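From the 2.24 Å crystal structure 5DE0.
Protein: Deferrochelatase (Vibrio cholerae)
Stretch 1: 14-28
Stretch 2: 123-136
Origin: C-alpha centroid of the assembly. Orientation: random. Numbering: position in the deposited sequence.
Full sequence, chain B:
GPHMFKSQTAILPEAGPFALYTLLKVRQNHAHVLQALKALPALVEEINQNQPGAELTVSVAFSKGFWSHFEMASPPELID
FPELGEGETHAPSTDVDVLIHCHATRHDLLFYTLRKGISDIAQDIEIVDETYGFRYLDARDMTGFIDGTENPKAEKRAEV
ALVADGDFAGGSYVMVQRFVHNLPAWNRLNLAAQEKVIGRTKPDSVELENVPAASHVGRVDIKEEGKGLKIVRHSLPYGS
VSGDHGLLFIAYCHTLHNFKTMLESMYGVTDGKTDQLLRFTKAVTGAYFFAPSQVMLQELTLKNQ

Stretch 1, residues 14-28: EAGPFALYTLLKVRQ
Stretch 2 (123-136) QDIEIVDETYGFRY

Two antiparallel strands can absorb an extra residue without losing their pairing, and this contact in the deferrochelatase of Vibrio cholerae shows how. Strand 18-26 runs against stretch 2, at 148° to the segment around Ile 125 and Glu 126 and 159° to the segment that runs on to Phe 134, with a bulge where the partner turns a corner.

The first backbone hydrogen bonds come at Asp 124 (phi/psi -92/-7), whose O accepts from Arg 27 N (3.0 Å) and Gln 28 N (3.3 Å). Its m side chain is also engaged: Gln 28, p at chi1 and t at chi2, donates from NE2 to Asp 124 OD1 at 3.0 Å. Ile 125 (-131/143; m, m) faces Val 26 in a non-hydrogen-bonded pair, its CD1 packing 3.6 Å from Leu 24 CD1 and 3.7 Å from Val 26 CG2. Glu 126 (-119/118), extended with chi1 and chi2 both t, pairs with Lys 25 through Lys 25 N to Glu 126 O (2.7 Å) and Glu 126 N to Lys 25 O (3.0 Å).

Ile 127 (m, t) lies opposite Leu 24, CA to CA 4.1 Å. Then comes Val 128, at -71/-39 rather than extended, and the register shifts by one. Leu 23 O accepts from two successive residues at the bulge, weakly from Val 128 N (2.8 Å, 120°) and more directly from Asp 129 N (3.0 Å, 170°). Asp 129 (-151/142) restores the ladder by accepting Leu 23 N at its O, 2.8 Å away.

From here the alternation is regular. Glu 130, t at chi1 and chi2, pairs with Thr 22, and its OE2 accepts from Tyr 132 OH at 2.7 Å. Thr 131 (m) exchanges bonds with Tyr 21: Tyr 21 N to Thr 131 O, 2.9 Å, and Thr 131 N to Tyr 21 O, 3.0 Å. Tyr 132 (m, chi2 89°) offers one ring face to Leu 20 (t, p), whose CD1 sits 3.9 Å from the ring centroid.

Gly 133 (-91/156) pairs with Ala 19 through Ala 19 N to Gly 133 O (3.0 Å) and Gly 133 N to Ala 19 O (2.8 Å). An ideal CB here would lie 3.0 Å from Tyr 21 CE2, a clash, so the bare backbone accommodates the ring. Phe 134 (p) opposes Phe 18 (m), with Phe 18 CD1 4.0 Å from Phe 134 CB.

Beyond the strand, Arg 135 N donates to Pro 17 O (2.7 Å, 174°). Its side chain (t, t, m) lays one guanidinium face over Pro 17 N, and NH2 makes a weak 3.0 Å bond to Ala 15 O.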

ATOM      1  N   GLU B  14      -5.281   4.689 -20.423  1.00 24.12           N
ATOM      2  CA  GLU B  14      -5.664   5.376 -19.199  1.00 25.06           C
ATOM      3  C   GLU B  14      -5.146   4.595 -18.000  1.00 22.62           C
ATOM      4  O   GLU B  14      -5.114   3.365 -18.025  1.00 22.82           O
ATOM      5  CB  GLU B  14      -7.183   5.536 -19.117  1.00 25.21           C
ATOM      6  CG  GLU B  14      -7.778   6.443 -20.181  1.00 27.83           C
ATOM      7  CD  GLU B  14      -7.598   7.913 -19.861  1.00 28.94           C
ATOM      8  OE1 GLU B  14      -7.295   8.238 -18.693  1.00 29.30           O
ATOM      9  OE2 GLU B  14      -7.761   8.743 -20.779  1.00 31.92           O
ATOM     10  N   ALA B  15      -4.736   5.310 -16.957  1.00 21.94           N
ATOM     11  CA  ALA B  15      -4.192   4.674 -15.760  1.00 21.25           C
ATOM     12  C   ALA B  15      -5.205   3.732 -15.115  1.00 22.37           C
ATOM     13  O   ALA B  15      -6.395   4.038 -15.045  1.00 20.38           O
ATOM     14  CB  ALA B  15      -3.744   5.729 -14.762  1.00 20.01           C
ATOM     15  N   GLY B  16      -4.725   2.580 -14.656  1.00 19.55           N
ATOM     16  CA  GLY B  16      -5.568   1.632 -13.953  1.00 23.12           C
ATOM     17  C   GLY B  16      -5.805   2.071 -12.522  1.00 20.38           C
ATOM     18  O   GLY B  16      -5.182   3.022 -12.057  1.00 20.60           O
ATOM     19  N   PRO B  17      -6.711   1.379 -11.814  1.00 20.37           N
ATOM     20  CA  PRO B  17      -7.063   1.667 -10.417  1.00 21.57           C
ATOM     21  C   PRO B  17      -5.868   1.610  -9.464  1.00 20.43           C
ATOM     22  O   PRO B  17      -5.914   2.199  -8.382  1.00 20.79           O
ATOM     23  CB  PRO B  17      -8.073   0.565 -10.078  1.00 20.93           C
ATOM     24  CG  PRO B  17      -8.640   0.158 -11.382  1.00 21.80           C
ATOM     25  CD  PRO B  17      -7.522   0.284 -12.370  1.00 20.94           C
ATOM     26  N   PHE B  18      -4.814   0.903  -9.864  1.00 19.85           N
ATOM     27  CA  PHE B  18      -3.615   0.769  -9.044  1.00 19.74           C
ATOM     28  C   PHE B  18      -2.369   0.923  -9.902  1.00 18.45           C
ATOM     29  O   PHE B  18      -2.366   0.538 -11.070  1.00 17.94           O
ATOM     30  CB  PHE B  18      -3.590  -0.586  -8.335  1.00 20.47           C
ATOM     31  CG  PHE B  18      -4.839  -0.888  -7.566  1.00 19.72           C
ATOM     32  CD1 PHE B  18      -4.967  -0.487  -6.248  1.00 21.25           C
ATOM     33  CD2 PHE B  18      -5.890  -1.570  -8.162  1.00 19.65           C
ATOM     34  CE1 PHE B  18      -6.122  -0.764  -5.533  1.00 21.39           C
ATOM     35  CE2 PHE B  18      -7.046  -1.849  -7.455  1.00 19.85           C
ATOM     36  CZ  PHE B  18      -7.161  -1.447  -6.138  1.00 20.44           C
ATOM     37  N   ALA B  19      -1.309   1.476  -9.323  1.00 18.36           N
ATOM     38  CA  ALA B  19      -0.075   1.679 -10.072  1.00 18.56           C
ATOM     39  C   ALA B  19       1.171   1.486  -9.213  1.00 18.68           C
ATOM     40  O   ALA B  19       1.145   1.680  -7.998  1.00 19.44           O
ATOM     41  CB  ALA B  19      -0.064   3.060 -10.700  1.00 18.39           C
ATOM     42  N   LEU B  20       2.261   1.095  -9.864  1.00 17.42           N
ATOM     43  CA  LEU B  20       3.552   0.963  -9.205  1.00 17.05           C
ATOM     44  C   LEU B  20       4.569   1.913  -9.822  1.00 27.96           C
ATOM     45  O   LEU B  20       4.756   1.932 -11.038  1.00 12.67           O
ATOM     46  CB  LEU B  20       4.063  -0.476  -9.295  1.00 17.98           C
ATOM     47  CG  LEU B  20       5.522  -0.684  -8.883  1.00 18.17           C
ATOM     48  CD1 LEU B  20       5.719  -0.341  -7.416  1.00 18.97           C
ATOM     49  CD2 LEU B  20       5.966  -2.109  -9.173  1.00 19.11           C
ATOM     50  N   TYR B  21       5.221   2.705  -8.979  1.00 18.19           N
ATOM     51  CA  TYR B  21       6.270   3.605  -9.438  1.00 17.20           C
ATOM     52  C   TYR B  21       7.552   3.352  -8.656  1.00 17.40           C
ATOM     53  O   TYR B  21       7.653   3.717  -7.484  1.00 18.02           O
ATOM     54  CB  TYR B  21       5.850   5.064  -9.279  1.00 18.01           C
ATOM     55  CG  TYR B  21       4.423   5.366  -9.676  1.00 16.63           C
ATOM     56  CD1 TYR B  21       4.097   5.677 -10.990  1.00 18.52           C
ATOM     57  CD2 TYR B  21       3.404   5.364  -8.730  1.00 17.93           C
ATOM     58  CE1 TYR B  21       2.795   5.968 -11.351  1.00 17.80           C
ATOM     59  CE2 TYR B  21       2.101   5.656  -9.081  1.00 18.12           C
ATOM     60  CZ  TYR B  21       1.802   5.959 -10.392  1.00 18.35           C
ATOM     61  OH  TYR B  21       0.502   6.247 -10.746  1.00 18.49           O
ATOM     62  N   THR B  22       8.533   2.738  -9.310  1.00 17.94           N
ATOM     63  CA  THR B  22       9.765   2.357  -8.635  1.00 19.86           C
ATOM     64  C   THR B  22      10.982   3.097  -9.186  1.00 20.33           C
ATOM     65  O   THR B  22      11.256   3.062 -10.388  1.00 17.42           O
ATOM     66  CB  THR B  22      10.005   0.839  -8.746  1.00 18.31           C
ATOM     67  OG1 THR B  22       8.900   0.138  -8.161  1.00 19.07           O
ATOM     68  CG2 THR B  22      11.282   0.443  -8.022  1.00 20.23           C
ATOM     69  N   LEU B  23      11.699   3.775  -8.296  1.00 20.39           N
ATOM     70  CA  LEU B  23      12.961   4.414  -8.643  1.00 20.92           C
ATOM     71  C   LEU B  23      14.107   3.616  -8.032  1.00 22.59           C
ATOM     72  O   LEU B  23      14.116   3.359  -6.829  1.00 22.98           O
ATOM     73  CB  LEU B  23      12.995   5.864  -8.151  1.00 22.17           C
ATOM     74  CG  LEU B  23      11.890   6.801  -8.647  1.00 21.56           C
ATOM     75  CD1 LEU B  23      12.137   8.225  -8.165  1.00 21.99           C
ATOM     76  CD2 LEU B  23      11.787   6.762 -10.158  1.00 25.64           C
ATOM     77  N   LEU B  24      15.073   3.219  -8.855  1.00 23.19           N
ATOM     78  CA  LEU B  24      16.183   2.416  -8.356  1.00 25.04           C
ATOM     79  C   LEU B  24      17.532   2.874  -8.905  1.00 25.10           C
ATOM     80  O   LEU B  24      17.610   3.545  -9.934  1.00 24.96           O
ATOM     81  CB  LEU B  24      15.956   0.933  -8.680  1.00 23.92           C
ATOM     82  CG  LEU B  24      15.820   0.496 -10.142  1.00 23.21           C
ATOM     83  CD1 LEU B  24      17.158   0.047 -10.707  1.00 24.48           C
ATOM     84  CD2 LEU B  24      14.781  -0.610 -10.281  1.00 21.32           C
ATOM     85  N   LYS B  25      18.593   2.508  -8.194  1.00 25.84           N
ATOM     86  CA  LYS B  25      19.953   2.835  -8.595  1.00 27.05           C
ATOM     87  C   LYS B  25      20.710   1.547  -8.895  1.00 28.02           C
ATOM     88  O   LYS B  25      20.566   0.559  -8.176  1.00 28.20           O
ATOM     89  CB  LYS B  25      20.659   3.633  -7.498  1.00 29.04           C
ATOM     90  CG  LYS B  25      22.010   4.203  -7.893  1.00 31.00           C
ATOM     91  CD  LYS B  25      21.863   5.473  -8.718  1.00 31.78           C
ATOM     92  CE  LYS B  25      23.224   6.021  -9.125  1.00 29.00           C
ATOM     93  NZ  LYS B  25      23.111   7.232  -9.983  1.00 30.33           N
ATOM     94  N   VAL B  26      21.506   1.554  -9.960  1.00 28.19           N
ATOM     95  CA  VAL B  26      22.260   0.369 -10.350  1.00 28.88           C
ATOM     96  C   VAL B  26      23.675   0.415  -9.782  1.00 30.01           C
ATOM     97  O   VAL B  26      24.489   1.248 -10.181  1.00 32.12           O
ATOM     98  CB  VAL B  26      22.323   0.224 -11.879  1.00 28.66           C
ATOM     99  CG1 VAL B  26      22.996  -1.085 -12.258  1.00 29.09           C
ATOM    100  CG2 VAL B  26      20.923   0.300 -12.472  1.00 27.39           C
ATOM    101  N   ARG B  27      23.962  -0.487  -8.848  1.00 30.15           N
ATOM    102  CA  ARG B  27      25.237  -0.468  -8.136  1.00 31.43           C
ATOM    103  C   ARG B  27      26.303  -1.363  -8.772  1.00 30.66           C
ATOM    104  O   ARG B  27      27.472  -0.987  -8.850  1.00 30.04           O
ATOM    105  CB  ARG B  27      25.026  -0.874  -6.675  1.00 33.04           C
ATOM    106  CG  ARG B  27      24.318   0.182  -5.844  1.00 36.09           C
ATOM    107  CD  ARG B  27      24.997   1.537  -6.009  1.00 38.46           C
ATOM    108  NE  ARG B  27      24.320   2.588  -5.256  1.00 45.31           N
ATOM    109  CZ  ARG B  27      24.667   3.872  -5.286  1.00 47.79           C
ATOM    110  NH1 ARG B  27      25.686   4.270  -6.036  1.00 49.64           N
ATOM    111  NH2 ARG B  27      23.992   4.758  -4.566  1.00 44.37           N
ATOM    112  N   GLN B  28      25.901  -2.546  -9.221  1.00 30.12           N
ATOM    113  CA  GLN B  28      26.843  -3.479  -9.832  1.00 32.31           C
ATOM    114  C   GLN B  28      26.148  -4.398 -10.831  1.00 30.01           C
ATOM    115  O   GLN B  28      24.925  -4.353 -10.971  1.00 29.29           O
ATOM    116  CB  GLN B  28      27.545  -4.313  -8.759  1.00 29.60           C
ATOM    117  CG  GLN B  28      26.598  -5.165  -7.930  1.00 31.68           C
ATOM    118  CD  GLN B  28      27.321  -6.156  -7.039  1.00 35.91           C
ATOM    119  OE1 GLN B  28      28.499  -5.985  -6.722  1.00 36.69           O
ATOM    120  NE2 GLN B  28      26.618  -7.206  -6.633  1.00 34.48           N
ATOM    121  N   GLN B 123      20.761  -7.882  -5.288  1.00 30.62           N
ATOM    122  CA  GLN B 123      22.003  -7.424  -4.670  1.00 32.16           C
ATOM    123  C   GLN B 123      22.760  -6.446  -5.564  1.00 30.88           C
ATOM    124  O   GLN B 123      23.719  -5.804  -5.133  1.00 30.87           O
ATOM    125  CB  GLN B 123      22.897  -8.618  -4.330  1.00 33.62           C
ATOM    126  CG  GLN B 123      22.278  -9.591  -3.343  1.00 35.17           C
ATOM    127  CD  GLN B 123      21.995  -8.954  -1.997  1.00 42.86           C
ATOM    128  OE1 GLN B 123      20.840  -8.777  -1.612  1.00 39.64           O
ATOM    129  NE2 GLN B 123      23.054  -8.603  -1.274  1.00 39.07           N
ATOM    130  N   ASP B 124      22.322  -6.344  -6.814  1.00 30.29           N
ATOM    131  CA  ASP B 124      22.955  -5.461  -7.786  1.00 30.45           C
ATOM    132  C   ASP B 124      22.285  -4.092  -7.794  1.00 30.09           C
ATOM    133  O   ASP B 124      22.759  -3.160  -8.442  1.00 29.26           O
ATOM    134  CB  ASP B 124      22.893  -6.076  -9.188  1.00 29.12           C
ATOM    135  CG  ASP B 124      23.346  -7.524  -9.213  1.00 29.99           C
ATOM    136  OD1 ASP B 124      24.282  -7.873  -8.463  1.00 30.12           O
ATOM    137  OD2 ASP B 124      22.758  -8.315  -9.983  1.00 29.10           O
ATOM    138  N   ILE B 125      21.187  -3.983  -7.053  1.00 29.81           N
ATOM    139  CA  ILE B 125      20.288  -2.838  -7.143  1.00 30.57           C
ATOM    140  C   ILE B 125      19.954  -2.260  -5.771  1.00 30.04           C
ATOM    141  O   ILE B 125      19.815  -2.998  -4.795  1.00 30.09           O
ATOM    142  CB  ILE B 125      18.974  -3.241  -7.861  1.00 30.19           C
ATOM    143  CG1 ILE B 125      19.241  -3.502  -9.340  1.00 29.06           C
ATOM    144  CG2 ILE B 125      17.903  -2.176  -7.719  1.00 36.58           C
ATOM    145  CD1 ILE B 125      19.801  -2.309 -10.056  1.00 28.47           C
ATOM    146  N   GLU B 126      19.839  -0.938  -5.699  1.00 30.64           N
ATOM    147  CA  GLU B 126      19.246  -0.298  -4.534  1.00 30.58           C
ATOM    148  C   GLU B 126      18.001   0.483  -4.936  1.00 28.74           C
ATOM    149  O   GLU B 126      18.076   1.421  -5.730  1.00 29.29           O
ATOM    150  CB  GLU B 126      20.245   0.626  -3.847  1.00 33.48           C
ATOM    151  CG  GLU B 126      19.639   1.424  -2.702  1.00 35.15           C
ATOM    152  CD  GLU B 126      20.673   2.225  -1.940  1.00 40.89           C
ATOM    153  OE1 GLU B 126      21.873   1.895  -2.038  1.00 49.65           O
ATOM    154  OE2 GLU B 126      20.288   3.192  -1.251  1.00 42.52           O
ATOM    155  N   ILE B 127      16.857   0.091  -4.387  1.00 27.14           N
ATOM    156  CA  ILE B 127      15.600   0.773  -4.669  1.00 27.17           C
ATOM    157  C   ILE B 127      15.499   2.067  -3.866  1.00 25.80           C
ATOM    158  O   ILE B 127      15.294   2.041  -2.653  1.00 26.40           O
ATOM    159  CB  ILE B 127      14.388  -0.128  -4.354  1.00 25.77           C
ATOM    160  CG1 ILE B 127      14.458  -1.421  -5.174  1.00 25.96           C
ATOM    161  CG2 ILE B 127      13.085   0.614  -4.618  1.00 24.33           C
ATOM    162  CD1 ILE B 127      13.290  -2.357  -4.943  1.00 24.72           C
ATOM    163  N   VAL B 128      15.654   3.197  -4.550  1.00 25.44           N
ATOM    164  CA  VAL B 128      15.647   4.504  -3.901  1.00 25.71           C
ATOM    165  C   VAL B 128      14.253   4.873  -3.404  1.00 24.70           C
ATOM    166  O   VAL B 128      14.096   5.452  -2.327  1.00 25.07           O
ATOM    167  CB  VAL B 128      16.155   5.601  -4.858  1.00 25.04           C
ATOM    168  CG1 VAL B 128      16.198   6.951  -4.155  1.00 24.93           C
ATOM    169  CG2 VAL B 128      17.526   5.235  -5.396  1.00 25.56           C
ATOM    170  N   ASP B 129      13.240   4.536  -4.194  1.00 23.87           N
ATOM    171  CA  ASP B 129      11.861   4.807  -3.818  1.00 24.12           C
ATOM    172  C   ASP B 129      10.930   3.777  -4.450  1.00 22.19           C
ATOM    173  O   ASP B 129      11.132   3.353  -5.587  1.00 21.48           O
ATOM    174  CB  ASP B 129      11.454   6.221  -4.238  1.00 23.14           C
ATOM    175  CG  ASP B 129      10.383   6.815  -3.337  1.00 27.51           C
ATOM    176  OD1 ASP B 129       9.878   6.093  -2.450  1.00 26.30           O
ATOM    177  OD2 ASP B 129      10.041   8.004  -3.519  1.00 23.73           O
ATOM    178  N   GLU B 130       9.911   3.373  -3.698  1.00 22.16           N
ATOM    179  CA  GLU B 130       8.940   2.394  -4.166  1.00 22.30           C
ATOM    180  C   GLU B 130       7.545   2.824  -3.732  1.00 21.03           C
ATOM    181  O   GLU B 130       7.181   2.693  -2.564  1.00 20.63           O
ATOM    182  CB  GLU B 130       9.272   1.000  -3.623  1.00 20.87           C
ATOM    183  CG  GLU B 130       8.292  -0.092  -4.032  1.00 21.48           C
ATOM    184  CD  GLU B 130       8.673  -1.453  -3.475  1.00 23.46           C
ATOM    185  OE1 GLU B 130       9.772  -1.570  -2.894  1.00 21.98           O
ATOM    186  OE2 GLU B 130       7.875  -2.405  -3.617  1.00 22.12           O
ATOM    187  N   THR B 131       6.771   3.349  -4.675  1.00 20.51           N
ATOM    188  CA  THR B 131       5.469   3.913  -4.346  1.00 20.24           C
ATOM    189  C   THR B 131       4.328   3.172  -5.029  1.00 19.94           C
ATOM    190  O   THR B 131       4.307   3.031  -6.253  1.00 19.66           O
ATOM    191  CB  THR B 131       5.391   5.402  -4.735  1.00 20.59           C
ATOM    192  OG1 THR B 131       6.542   6.090  -4.234  1.00 20.22           O
ATOM    193  CG2 THR B 131       4.135   6.037  -4.163  1.00 20.78           C
ATOM    194  N   TYR B 132       3.381   2.700  -4.224  1.00 20.10           N
ATOM    195  CA  TYR B 132       2.183   2.053  -4.740  1.00 20.78           C
ATOM    196  C   TYR B 132       1.016   3.032  -4.749  1.00 20.09           C
ATOM    197  O   TYR B 132       0.499   3.406  -3.694  1.00 19.70           O
ATOM    198  CB  TYR B 132       1.835   0.818  -3.909  1.00 20.75           C
ATOM    199  CG  TYR B 132       2.817  -0.322  -4.069  1.00 24.69           C
ATOM    200  CD1 TYR B 132       3.934  -0.423  -3.249  1.00 21.23           C
ATOM    201  CD2 TYR B 132       2.628  -1.295  -5.042  1.00 21.41           C
ATOM    202  CE1 TYR B 132       4.835  -1.459  -3.392  1.00 22.09           C
ATOM    203  CE2 TYR B 132       3.525  -2.337  -5.192  1.00 21.35           C
ATOM    204  CZ  TYR B 132       4.626  -2.413  -4.364  1.00 21.91           C
ATOM    205  OH  TYR B 132       5.521  -3.448  -4.510  1.00 21.75           O
ATOM    206  N   GLY B 133       0.609   3.444  -5.945  1.00 19.61           N
ATOM    207  CA  GLY B 133      -0.478   4.391  -6.095  1.00 19.95           C
ATOM    208  C   GLY B 133      -1.821   3.702  -6.229  1.00 18.79           C
ATOM    209  O   GLY B 133      -1.897   2.538  -6.629  1.00 21.51           O
ATOM    210  N   PHE B 134      -2.886   4.417  -5.882  1.00 25.32           N
ATOM    211  CA  PHE B 134      -4.232   3.877  -6.001  1.00 19.94           C
ATOM    212  C   PHE B 134      -5.230   4.972  -6.351  1.00 23.31           C
ATOM    213  O   PHE B 134      -5.141   6.090  -5.846  1.00 21.45           O
ATOM    214  CB  PHE B 134      -4.654   3.169  -4.707  1.00 20.76           C
ATOM    215  CG  PHE B 134      -4.514   4.014  -3.468  1.00 21.45           C
ATOM    216  CD1 PHE B 134      -5.552   4.830  -3.044  1.00 22.24           C
ATOM    217  CD2 PHE B 134      -3.351   3.977  -2.715  1.00 21.55           C
ATOM    218  CE1 PHE B 134      -5.426   5.602  -1.901  1.00 21.86           C
ATOM    219  CE2 PHE B 134      -3.220   4.745  -1.571  1.00 21.68           C
ATOM    220  CZ  PHE B 134      -4.258   5.557  -1.163  1.00 21.87           C
ATOM    221  N   ARG B 135      -6.170   4.646  -7.231  1.00 22.35           N
ATOM    222  CA  ARG B 135      -7.257   5.558  -7.554  1.00 22.21           C
ATOM    223  C   ARG B 135      -8.047   5.850  -6.285  1.00 22.73           C
ATOM    224  O   ARG B 135      -8.416   4.933  -5.548  1.00 22.12           O
ATOM    225  CB  ARG B 135      -8.163   4.967  -8.636  1.00 22.46           C
ATOM    226  CG  ARG B 135      -9.250   5.907  -9.124  1.00 23.45           C
ATOM    227  CD  ARG B 135     -10.083   5.246 -10.207  1.00 23.29           C
ATOM    228  NE  ARG B 135      -9.277   4.898 -11.375  1.00 22.55           N
ATOM    229  CZ  ARG B 135      -9.673   4.066 -12.334  1.00 24.60           C
ATOM    230  NH1 ARG B 135     -10.862   3.485 -12.262  1.00 23.88           N
ATOM    231  NH2 ARG B 135      -8.876   3.810 -13.362  1.00 26.85           N
ATOM    232  N   TYR B 136      -8.284   7.130  -6.023  1.00 22.47           N
ATOM    233  CA  TYR B 136      -8.921   7.554  -4.783  1.00 24.13           C
ATOM    234  C   TYR B 136     -10.299   8.145  -5.054  1.00 24.14           C
ATOM    235  O   TYR B 136     -10.417   9.234  -5.620  1.00 24.05           O
ATOM    236  CB  TYR B 136      -8.028   8.564  -4.058  1.00 23.84           C
ATOM    237  CG  TYR B 136      -8.523   8.987  -2.694  1.00 24.98           C
ATOM    238  CD1 TYR B 136      -8.455   8.121  -1.610  1.00 24.25           C
ATOM    239  CD2 TYR B 136      -9.036  10.263  -2.483  1.00 25.21           C
ATOM    240  CE1 TYR B 136      -8.897   8.505  -0.357  1.00 25.34           C
ATOM    241  CE2 TYR B 136      -9.479  10.657  -1.234  1.00 26.70           C
ATOM    242  CZ  TYR B 136      -9.407   9.775  -0.175  1.00 27.01           C
ATOM    243  OH  TYR B 136      -9.847  10.160   1.071  1.00 29.21           O
TER
HETATM  244  O   HOH W   1      -6.706   5.499 -12.192  1.00 24.21           O
HETATM  245  O   HOH W   2      -8.165   2.109  -6.495  1.00 24.21           O
HETATM  246  O   HOH W   3       8.085   6.426  -6.225  1.00 24.21           O